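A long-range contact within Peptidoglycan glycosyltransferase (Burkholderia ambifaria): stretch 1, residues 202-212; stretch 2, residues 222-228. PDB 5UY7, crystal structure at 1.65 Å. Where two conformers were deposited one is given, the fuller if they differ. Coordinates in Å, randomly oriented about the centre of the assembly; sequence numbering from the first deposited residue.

Stretch 1 (202-212) KIQYIAYANLK
Stretch 2 222-228: AGAAMVV

This is a small helix-on-strand packing contact made by apolar side chains, one of which also lies on the strand's main chain, in which one stripe of a helix lies nearly antiparallel on one face of a strand and no hydrogen bond crosses between them. The helix fills stretch 1, residues 202-212, and runs beyond it at both ends; the strand fills 222-228 and continues past Val228. Their axes approach to 8.6 Å, and their N-to-C directions make an angle of 152°, so that the helix climbs as the strand descends. Together the two surfaces bury 268 Å².

The backbones are regular. Helix phi/psi values stay near -65/-43, and each amide from Ile206 to Lys212 donates to the carbonyl four residues earlier; Ala207 N to Ile203 O and Leu211 N to Ala207 O are both 2.9 Å. The strand is extended, from -161/167 at Ala222 to -120/134 at Val228. The helix amides from Ile206 onward are paired inside their own helix, and the side chains offered to the strand, Ile203, Ala207 and Leu211, are all hydrocarbon.

Two periodicities set the register. The helix presents every fourth residue, Ile203, Ala207 and Leu211, with CA-to-CB bonds pointing toward the strand. The strand presents every second residue: Ala225 and Val227 point toward the helix, Gly223 would do so if it had a CB, and Ala222, Ala224 and Met226 point away. Four helical residues rise about 6 Å, close to the advance of two strand residues, so the series pair in reverse order: Ile203 with Val227, Ala207 with Ala225, Leu211 with Gly223. The CA atoms of Ala207 and Ala225 are 6.3 Å apart, those of Leu211 and Gly223 6.6 Å.

At one end, branched side chains meet. Ile203, chi1 m and chi2 t, places its CG2 4.1 Å from CG2 of Val227, whose chi1 is t. In the middle two methyls face each other, Ala207 CB to Ala225 CB at 4.4 Å, and these short side chains accompany a close approach of the backbones.

The far end pairs large with none. Leu211, chi1 t (-177°) and chi2 p (66°), has the largest covered area of the contact, 73 Å², and reaches over the strand backbone itself. Its CD2 lies 3.6 Å from Gly223 C and equally 3.6 Å from Ala224 N, then 3.8 Å from Ala225 N and 4.2 Å from Ala225 CB. An ideal CB on Gly223 would fall 2.8 Å from Leu211 CD1, a clash, so the bare glycine leaves the leucine its space. Ala224, though its CB points away, is thus touched through its main chain.

Off this stripe the helix turns to other business. Asn210, chi1 m and chi2 -61°, folds back so that its ND2 donates to Ile206 O at 2.9 Å, with an N-H...acceptor angle of 131°. Gln204 points its CA-to-CB bond away, and its amide group is hydrogen-bonded elsewhere in the structure. The rule to read is complementary bulk along matched repeats: branched on branched, methyl on methyl, leucine over glycine.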

# COMPACT_ATOMS: atom_id res chain seq x y z
N LYS A 202 -10.76 6.49 20.28
CA LYS A 202 -11.91 6.05 19.50
C LYS A 202 -11.47 5.33 18.23
O LYS A 202 -12.03 4.28 17.87
CB LYS A 202 -12.78 7.26 19.16
CG LYS A 202 -14.04 6.98 18.40
CD LYS A 202 -15.03 8.14 18.58
CE LYS A 202 -14.32 9.49 18.70
NZ LYS A 202 -15.24 10.66 18.65
N ILE A 203 -10.47 5.86 17.52
CA ILE A 203 -10.02 5.20 16.30
C ILE A 203 -9.24 3.93 16.65
O ILE A 203 -9.33 2.93 15.93
CB ILE A 203 -9.19 6.16 15.43
CG1 ILE A 203 -10.06 7.35 15.01
CG2 ILE A 203 -8.65 5.44 14.19
CD1 ILE A 203 -9.33 8.41 14.19
N GLN A 204 -8.49 3.95 17.75
CA GLN A 204 -7.83 2.73 18.22
C GLN A 204 -8.85 1.63 18.48
O GLN A 204 -8.65 0.47 18.11
CB GLN A 204 -7.01 3.04 19.48
CG GLN A 204 -6.26 1.85 20.07
CD GLN A 204 -4.94 1.60 19.38
OE1 GLN A 204 -4.65 2.22 18.35
NE2 GLN A 204 -4.12 0.71 19.94
N TYR A 205 -9.98 1.98 19.13
CA TYR A 205 -11.02 0.99 19.36
C TYR A 205 -11.61 0.49 18.05
O TYR A 205 -11.86 -0.72 17.89
CB TYR A 205 -12.12 1.57 20.25
CG TYR A 205 -13.32 0.66 20.33
CD1 TYR A 205 -13.27 -0.52 21.06
CD2 TYR A 205 -14.47 0.94 19.61
CE1 TYR A 205 -14.36 -1.37 21.11
CE2 TYR A 205 -15.54 0.10 19.64
CZ TYR A 205 -15.49 -1.05 20.39
OH TYR A 205 -16.59 -1.87 20.41
N ILE A 206 -11.84 1.39 17.09
CA ILE A 206 -12.37 0.99 15.79
C ILE A 206 -11.44 -0.02 15.14
O ILE A 206 -11.87 -1.06 14.62
CB ILE A 206 -12.59 2.22 14.89
CG1 ILE A 206 -13.83 2.98 15.33
CG2 ILE A 206 -12.69 1.80 13.44
CD1 ILE A 206 -13.94 4.35 14.69
N ALA A 207 -10.14 0.28 15.14
CA ALA A 207 -9.17 -0.62 14.54
C ALA A 207 -9.12 -1.95 15.28
O ALA A 207 -9.10 -3.02 14.67
CB ALA A 207 -7.79 0.04 14.52
N TYR A 208 -9.10 -1.89 16.61
CA TYR A 208 -9.04 -3.11 17.41
C TYR A 208 -10.27 -3.98 17.19
O TYR A 208 -10.15 -5.19 16.96
CB TYR A 208 -8.91 -2.73 18.89
CG TYR A 208 -9.14 -3.87 19.83
CD1 TYR A 208 -8.12 -4.73 20.16
CD2 TYR A 208 -10.39 -4.07 20.40
CE1 TYR A 208 -8.34 -5.77 21.05
CE2 TYR A 208 -10.62 -5.10 21.27
CZ TYR A 208 -9.59 -5.95 21.58
OH TYR A 208 -9.83 -6.98 22.46
N ALA A 209 -11.46 -3.39 17.30
CA ALA A 209 -12.69 -4.18 17.19
C ALA A 209 -12.79 -4.86 15.84
O ALA A 209 -13.14 -6.05 15.76
CB ALA A 209 -13.89 -3.28 17.43
N ASN A 210 -12.49 -4.13 14.77
CA ASN A 210 -12.62 -4.72 13.44
C ASN A 210 -11.54 -5.76 13.19
O ASN A 210 -11.79 -6.78 12.54
CB ASN A 210 -12.57 -3.62 12.37
CG ASN A 210 -13.88 -2.88 12.27
OD1 ASN A 210 -14.92 -3.47 11.97
ND2 ASN A 210 -13.85 -1.57 12.51
N LEU A 211 -10.32 -5.50 13.69
CA LEU A 211 -9.24 -6.46 13.47
C LEU A 211 -9.46 -7.73 14.26
O LEU A 211 -9.24 -8.84 13.74
CB LEU A 211 -7.89 -5.82 13.84
CG LEU A 211 -6.66 -6.69 13.59
CD1 LEU A 211 -6.46 -6.93 12.10
CD2 LEU A 211 -5.46 -6.01 14.24
N LYS A 212 -9.92 -7.60 15.51
CA LYS A 212 -10.23 -8.76 16.33
C LYS A 212 -11.29 -9.62 15.66
O LYS A 212 -11.16 -10.85 15.58
CB LYS A 212 -10.69 -8.30 17.72
CG LYS A 212 -11.13 -9.42 18.66
CD LYS A 212 -11.46 -8.84 20.04
CE LYS A 212 -11.84 -9.92 21.05
NZ LYS A 212 -13.11 -10.60 20.69
N ALA A 222 -2.55 -14.07 13.46
CA ALA A 222 -2.37 -12.75 14.03
C ALA A 222 -2.90 -11.73 13.03
O ALA A 222 -3.15 -12.05 11.87
CB ALA A 222 -0.90 -12.48 14.37
N GLY A 223 -3.06 -10.51 13.51
CA GLY A 223 -3.43 -9.42 12.62
C GLY A 223 -2.79 -8.13 13.08
O GLY A 223 -2.31 -8.01 14.22
N ALA A 224 -2.78 -7.15 12.18
CA ALA A 224 -2.23 -5.83 12.47
C ALA A 224 -3.04 -4.79 11.71
O ALA A 224 -3.52 -5.04 10.61
CB ALA A 224 -0.76 -5.74 12.06
N ALA A 225 -3.19 -3.62 12.33
CA ALA A 225 -3.85 -2.51 11.64
C ALA A 225 -3.28 -1.20 12.13
O ALA A 225 -3.00 -1.04 13.32
CB ALA A 225 -5.36 -2.53 11.90
N MET A 226 -3.12 -0.24 11.22
CA MET A 226 -2.76 1.09 11.68
C MET A 226 -3.44 2.13 10.81
O MET A 226 -3.79 1.87 9.65
CB MET A 226 -1.24 1.32 11.75
CG MET A 226 -0.48 1.34 10.45
SD MET A 226 1.30 1.54 10.76
CE MET A 226 1.47 3.30 10.99
N VAL A 227 -3.68 3.29 11.41
CA VAL A 227 -4.35 4.40 10.77
C VAL A 227 -3.47 5.63 10.94
O VAL A 227 -3.03 5.92 12.06
CB VAL A 227 -5.75 4.65 11.37
CG1 VAL A 227 -6.45 5.80 10.64
CG2 VAL A 227 -6.60 3.39 11.29
N VAL A 228 -3.17 6.32 9.84
CA VAL A 228 -2.29 7.48 9.85
C VAL A 228 -3.07 8.69 9.36
O VAL A 228 -3.75 8.63 8.33
CB VAL A 228 -1.05 7.25 8.97
CG1 VAL A 228 -0.15 8.49 9.01
CG2 VAL A 228 -0.28 6.01 9.42